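PDB 3HIX: Alr3790 protein from Anabaena sp., which is of unknown function but carries a rhodanese-like domain, a fold that in many relatives handles sulfur transfer. Local coordinates for residues T15-R20 / M34-E39; D54-G59 / H79-K84. All blocks are in the same frame, centred on the assembly; numbering follows the deposited sequence.

Interaction 1 of 2, residues T15-R20 / M34-E39; sequences TILDVR and MAMPIE
Met34, a selenomethionine, pairs with both neighbours of Leu17: its N donates to Ile16 O at 2.8 Å, and its O accepts from Asp18 N at 2.9 Å. This alternation defines a parallel pairing in which Leu17 and Met34 put their side chains on the same face of the sheet. Those side chains run side by side and point the same way, with Leu17 CD2 3.9 Å from Met34 CB. The Met34 chain is extended about chi2 (179°), which carries SE to within 3.7 Å of Thr15 CG2. Ala35 bridges with Asp18 on the other face. The edge strand 34-35 thus lies against strand 15-18, an inner strand of the parallel sheet of this alpha/beta rhodanese-like fold. Asp18 is tied to the loop beyond: its OD1 accepts both Arg20 N, closing an Asx turn, and Arg20 NE, while Arg20 NH2 forms a salt bridge with Asp18 OD2 at 2.7 Å and also donates to Gly28 O. NE and NH2 meet the carboxylate edge-on through its syn lone pairs, OD1 lying just 4° out of the guanidinium plane. An alanine in place of Asp18 would probably leave Arg20 N, NE and NH2 without their carboxylate partner and the guanidinium freer to turn. Met36, also a selenomethionine, continues the pairing past the bridge: its N donates to Asp18 O at 2.9 Å, and its SE crosses to Leu17 CD1 at 3.9 Å. Its O receives a CA-H contact from Val19. Pro37 returns one through its own CA to Val19 O, and its ring carbon CG touches Arg20 O. Ile38 N then binds the same Val19 O at 3.2 Å, with a bent N-H...O angle of 146°, while its CG1 approaches Val19 CB.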
loop_
_atom_site.group_PDB
_atom_site.type_symbol
_atom_site.label_atom_id
_atom_site.label_comp_id
_atom_site.label_asym_id
_atom_site.label_seq_id
_atom_site.Cartn_x
_atom_site.Cartn_y
_atom_site.Cartn_z
ATOM N N THR A 15 7.035 7.012 1.710
ATOM C CA THR A 15 6.810 5.597 1.983
ATOM C C THR A 15 5.644 5.089 1.152
ATOM O O THR A 15 4.658 5.791 0.965
ATOM C CB THR A 15 6.499 5.380 3.479
ATOM O OG1 THR A 15 7.614 5.818 4.260
ATOM C CG2 THR A 15 6.230 3.912 3.772
ATOM N N ILE A 16 5.766 3.871 0.639
ATOM C CA ILE A 16 4.708 3.296 -0.178
ATOM C C ILE A 16 4.028 2.167 0.591
ATOM O O ILE A 16 4.691 1.292 1.139
ATOM C CB ILE A 16 5.282 2.774 -1.520
ATOM C CG1 ILE A 16 5.947 3.935 -2.270
ATOM C CG2 ILE A 16 4.174 2.140 -2.353
ATOM C CD1 ILE A 16 6.604 3.540 -3.585
ATOM N N LEU A 17 2.700 2.205 0.643
ATOM C CA LEU A 17 1.927 1.193 1.362
ATOM C C LEU A 17 1.050 0.417 0.400
ATOM O O LEU A 17 0.377 1.007 -0.445
ATOM C CB LEU A 17 1.042 1.845 2.432
ATOM C CG LEU A 17 1.719 2.747 3.472
ATOM C CD1 LEU A 17 0.702 3.106 4.548
ATOM C CD2 LEU A 17 2.921 2.046 4.101
ATOM N N ASP A 18 1.078 -0.907 0.525
ATOM C CA ASP A 18 0.281 -1.801 -0.311
ATOM C C ASP A 18 -0.843 -2.244 0.627
ATOM O O ASP A 18 -0.586 -2.941 1.600
ATOM C CB ASP A 18 1.123 -3.019 -0.745
ATOM C CG ASP A 18 0.406 -3.907 -1.749
ATOM O OD1 ASP A 18 -0.841 -3.974 -1.715
ATOM O OD2 ASP A 18 1.093 -4.563 -2.566
ATOM N N VAL A 19 -2.072 -1.824 0.345
ATOM C CA VAL A 19 -3.218 -2.155 1.197
ATOM C C VAL A 19 -4.016 -3.370 0.735
ATOM O O VAL A 19 -5.077 -3.673 1.284
ATOM C CB VAL A 19 -4.180 -0.946 1.336
ATOM C CG1 VAL A 19 -3.469 0.187 2.031
ATOM C CG2 VAL A 19 -4.697 -0.500 -0.036
ATOM N N ARG A 20 -3.506 -4.070 -0.269
ATOM C CA ARG A 20 -4.182 -5.270 -0.751
ATOM C C ARG A 20 -3.961 -6.414 0.233
ATOM O O ARG A 20 -3.180 -6.302 1.176
ATOM C CB ARG A 20 -3.634 -5.677 -2.123
ATOM C CG ARG A 20 -3.812 -4.604 -3.195
ATOM C CD ARG A 20 -3.071 -4.980 -4.467
ATOM N NE ARG A 20 -1.652 -5.207 -4.209
ATOM C CZ ARG A 20 -0.830 -5.842 -5.042
ATOM N NH1 ARG A 20 -1.283 -6.306 -6.197
ATOM N NH2 ARG A 20 0.432 -6.061 -4.698
HETATM N N MSE A 34 5.447 -1.342 1.835
HETATM C CA MSE A 34 5.141 -2.077 3.057
HETATM C C MSE A 34 3.766 -2.723 2.969
HETATM O O MSE A 34 2.824 -2.130 2.432
HETATM C CB MSE A 34 5.151 -1.138 4.256
HETATM C CG MSE A 34 6.390 -0.288 4.385
HETATM SE SE MSE A 34 6.202 0.855 5.933
HETATM C CE MSE A 34 6.358 -0.500 7.296
ATOM N N ALA A 35 3.655 -3.933 3.504
ATOM C CA ALA A 35 2.391 -4.656 3.516
ATOM C C ALA A 35 1.502 -4.134 4.646
ATOM O O ALA A 35 1.812 -4.298 5.821
ATOM C CB ALA A 35 2.634 -6.138 3.710
HETATM N N MSE A 36 0.395 -3.507 4.286
HETATM C CA MSE A 36 -0.524 -3.000 5.293
HETATM C C MSE A 36 -1.949 -3.146 4.802
HETATM O O MSE A 36 -2.576 -2.185 4.389
HETATM C CB MSE A 36 -0.205 -1.540 5.627
HETATM C CG MSE A 36 0.961 -1.387 6.639
HETATM SE SE MSE A 36 1.076 0.415 7.375
HETATM C CE MSE A 36 2.817 0.309 8.194
ATOM N N PRO A 37 -2.471 -4.378 4.823
ATOM C CA PRO A 37 -3.833 -4.679 4.382
ATOM C C PRO A 37 -4.863 -3.771 5.066
ATOM O O PRO A 37 -4.713 -3.421 6.237
ATOM C CB PRO A 37 -3.994 -6.147 4.770
ATOM C CG PRO A 37 -2.599 -6.682 4.622
ATOM C CD PRO A 37 -1.784 -5.599 5.276
ATOM N N ILE A 38 -5.902 -3.407 4.320
ATOM C CA ILE A 38 -6.970 -2.529 4.800
ATOM C C ILE A 38 -7.409 -2.752 6.245
ATOM O O ILE A 38 -7.474 -1.809 7.032
ATOM C CB ILE A 38 -8.225 -2.645 3.887
ATOM C CG1 ILE A 38 -8.080 -1.724 2.671
ATOM C CG2 ILE A 38 -9.483 -2.285 4.667
ATOM C CD1 ILE A 38 -8.242 -0.242 2.993
ATOM N N GLU A 39 -7.718 -3.995 6.590
ATOM C CA GLU A 39 -8.181 -4.313 7.933
ATOM C C GLU A 39 -7.246 -3.905 9.075
ATOM O O GLU A 39 -7.716 -3.616 10.170
ATOM C CB GLU A 39 -8.495 -5.807 8.044
ATOM C CG GLU A 39 -9.637 -6.293 7.156
ATOM C CD GLU A 39 -9.300 -6.253 5.672
ATOM O OE1 GLU A 39 -8.099 -6.331 5.329
ATOM O OE2 GLU A 39 -10.239 -6.161 4.849
#

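Interaction 2 of 2, residues D54-G59 / H79-K84; sequences DIYVYG and HVSELK
Val57 and Val80 meet through their CG1 methyls, 4.1 Å apart, on the face of the sheet that carries Ile55; Val80 CG1 stands anti to its backbone N (chi1 -172°), which brings it to Val57. The two strands are the parallel ends of a beta-alpha-beta crossover through helix 62-74, whose Val69 and Leu72 also touch Val57. Their segment axes diverge by 36°, and the alternating bonds Ile55 N to His79 O, Ser81 N to Ile55 O, Val57 N to Ser81 O and Leu83 N to Val57 O hold the register. Leu83 turns toward the other strand. Its CG, anti to the carbonyl carbon (chi1 -75°), comes 4.2 Å from Tyr56 CB, while Leu83 CB lies 4.1 Å from Tyr58 CB. Leu83 CD1 reaches Tyr58 CD2 at 4.1 Å, the two side chains crossing at a slant. The Tyr58 hydroxyl is bonded beyond the contact to Ile30 N. Ser81 OG is modelled over a face of the Tyr56 ring, but too close to it, which makes the exact hydroxyl position doubtful. Nearby, a water donates to Ile55 O at 3.0 Å.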
loop_
_atom_site.group_PDB
_atom_site.type_symbol
_atom_site.label_atom_id
_atom_site.label_comp_id
_atom_site.label_asym_id
_atom_site.label_seq_id
_atom_site.Cartn_x
_atom_site.Cartn_y
_atom_site.Cartn_z
ATOM N N ASP A 54 5.304 11.614 4.288
ATOM C CA ASP A 54 4.655 11.532 2.982
ATOM C C ASP A 54 4.374 10.066 2.722
ATOM O O ASP A 54 5.299 9.259 2.650
ATOM C CB ASP A 54 5.571 12.045 1.873
ATOM C CG ASP A 54 5.402 13.515 1.614
ATOM O OD1 ASP A 54 5.775 14.317 2.491
ATOM O OD2 ASP A 54 4.890 13.864 0.533
ATOM N N ILE A 55 3.100 9.727 2.564
ATOM C CA ILE A 55 2.706 8.346 2.331
ATOM C C ILE A 55 1.975 8.187 1.011
ATOM O O ILE A 55 1.119 8.993 0.652
ATOM C CB ILE A 55 1.801 7.843 3.477
ATOM C CG1 ILE A 55 2.567 7.930 4.798
ATOM C CG2 ILE A 55 1.365 6.411 3.219
ATOM C CD1 ILE A 55 1.721 7.682 6.021
ATOM N N TYR A 56 2.333 7.142 0.280
ATOM C CA TYR A 56 1.711 6.868 -0.996
ATOM C C TYR A 56 1.115 5.476 -0.897
ATOM O O TYR A 56 1.794 4.513 -0.536
ATOM C CB TYR A 56 2.755 7.003 -2.099
ATOM C CG TYR A 56 3.163 8.450 -2.267
ATOM C CD1 TYR A 56 2.638 9.229 -3.299
ATOM C CD2 TYR A 56 3.984 9.073 -1.324
ATOM C CE1 TYR A 56 2.915 10.597 -3.382
ATOM C CE2 TYR A 56 4.262 10.437 -1.394
ATOM C CZ TYR A 56 3.722 11.193 -2.422
ATOM O OH TYR A 56 3.964 12.550 -2.472
ATOM N N VAL A 57 -0.176 5.387 -1.180
ATOM C CA VAL A 57 -0.870 4.120 -1.072
ATOM C C VAL A 57 -1.476 3.624 -2.366
ATOM O O VAL A 57 -1.856 4.407 -3.242
ATOM C CB VAL A 57 -2.014 4.211 -0.036
ATOM C CG1 VAL A 57 -1.510 4.824 1.253
ATOM C CG2 VAL A 57 -3.140 5.034 -0.594
ATOM N N TYR A 58 -1.556 2.304 -2.473
ATOM C CA TYR A 58 -2.171 1.667 -3.618
ATOM C C TYR A 58 -2.827 0.396 -3.116
ATOM O O TYR A 58 -2.332 -0.262 -2.198
ATOM C CB TYR A 58 -1.140 1.368 -4.735
ATOM C CG TYR A 58 -0.156 0.245 -4.469
ATOM C CD1 TYR A 58 -0.391 -1.043 -4.953
ATOM C CD2 TYR A 58 1.036 0.483 -3.790
ATOM C CE1 TYR A 58 0.546 -2.067 -4.772
ATOM C CE2 TYR A 58 1.977 -0.531 -3.600
ATOM C CZ TYR A 58 1.725 -1.800 -4.092
ATOM O OH TYR A 58 2.644 -2.799 -3.888
ATOM N N GLY A 59 -3.985 0.092 -3.682
ATOM C CA GLY A 59 -4.702 -1.108 -3.314
ATOM C C GLY A 59 -5.130 -1.748 -4.617
ATOM O O GLY A 59 -4.571 -1.437 -5.663
ATOM N N HIS A 79 -0.129 13.824 5.096
ATOM C CA HIS A 79 0.154 13.699 3.664
ATOM C C HIS A 79 -0.007 12.285 3.117
ATOM O O HIS A 79 0.927 11.478 3.142
ATOM C CB HIS A 79 1.566 14.209 3.389
ATOM C CG HIS A 79 1.763 15.640 3.779
ATOM N ND1 HIS A 79 2.851 16.074 4.506
ATOM C CD2 HIS A 79 0.989 16.732 3.576
ATOM C CE1 HIS A 79 2.736 17.369 4.736
ATOM N NE2 HIS A 79 1.615 17.792 4.182
ATOM N N VAL A 80 -1.203 11.998 2.614
ATOM C CA VAL A 80 -1.517 10.692 2.063
ATOM C C VAL A 80 -2.038 10.886 0.660
ATOM O O VAL A 80 -2.998 11.621 0.444
ATOM C CB VAL A 80 -2.604 9.981 2.897
ATOM C CG1 VAL A 80 -2.782 8.536 2.414
ATOM C CG2 VAL A 80 -2.228 10.014 4.378
ATOM N N SER A 81 -1.395 10.241 -0.303
ATOM C CA SER A 81 -1.825 10.361 -1.686
ATOM C C SER A 81 -1.968 8.989 -2.313
ATOM O O SER A 81 -1.411 8.004 -1.827
ATOM C CB SER A 81 -0.839 11.221 -2.478
ATOM O OG SER A 81 0.487 10.822 -2.214
ATOM N N GLU A 82 -2.734 8.943 -3.393
ATOM C CA GLU A 82 -3.020 7.718 -4.112
ATOM C C GLU A 82 -2.082 7.509 -5.304
ATOM O O GLU A 82 -1.685 8.466 -5.969
ATOM C CB GLU A 82 -4.469 7.784 -4.610
ATOM C CG GLU A 82 -5.453 8.184 -3.512
ATOM C CD GLU A 82 -6.500 9.187 -3.966
ATOM O OE1 GLU A 82 -7.608 8.763 -4.357
ATOM O OE2 GLU A 82 -6.208 10.403 -3.931
ATOM N N LEU A 83 -1.699 6.260 -5.547
ATOM C CA LEU A 83 -0.896 5.944 -6.719
ATOM C C LEU A 83 -1.935 5.402 -7.687
ATOM O O LEU A 83 -2.286 4.219 -7.637
ATOM C CB LEU A 83 0.152 4.871 -6.426
ATOM C CG LEU A 83 1.391 5.289 -5.630
ATOM C CD1 LEU A 83 2.277 4.069 -5.455
ATOM C CD2 LEU A 83 2.159 6.409 -6.355
ATOM N N LYS A 84 -2.443 6.290 -8.539
ATOM C CA LYS A 84 -3.461 5.947 -9.529
ATOM C C LYS A 84 -3.057 4.781 -10.427
ATOM O O LYS A 84 -1.943 4.740 -10.959
ATOM C CB LYS A 84 -3.789 7.170 -10.399
ATOM C CG LYS A 84 -4.548 8.273 -9.674
ATOM C CD LYS A 84 -3.619 9.291 -9.025
ATOM C CE LYS A 84 -3.450 10.524 -9.907
ATOM N NZ LYS A 84 -4.754 11.215 -10.143
HETATM O O HOH W 1 1.659 11.920 0.147
#

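The two interactions belong to one parallel sheet, ordered 34-35, 15-18, 55-58, 80-82, and their centres lie about 10 Å apart. Along the chain they come in series, interaction 1 closing before interaction 2 opens. Each supplies one inner strand: 15-18 and 55-58 are direct neighbours, joined by backbone bonds such as Leu17 N to Tyr56 O at 2.7 Å. Near the C-terminal ends of these strands, Tyr58 OH makes a weak hydrogen bond with Asp18 OD2, and Gly59 CA packs against Val19 CG2 at 3.3 Å. Helix 62-74 touches both contacts, reaching Val19 and Ile38 in one and Val57 and Glu82 in the other; all four segments lie within the rhodanese-like region and build its parallel sheet.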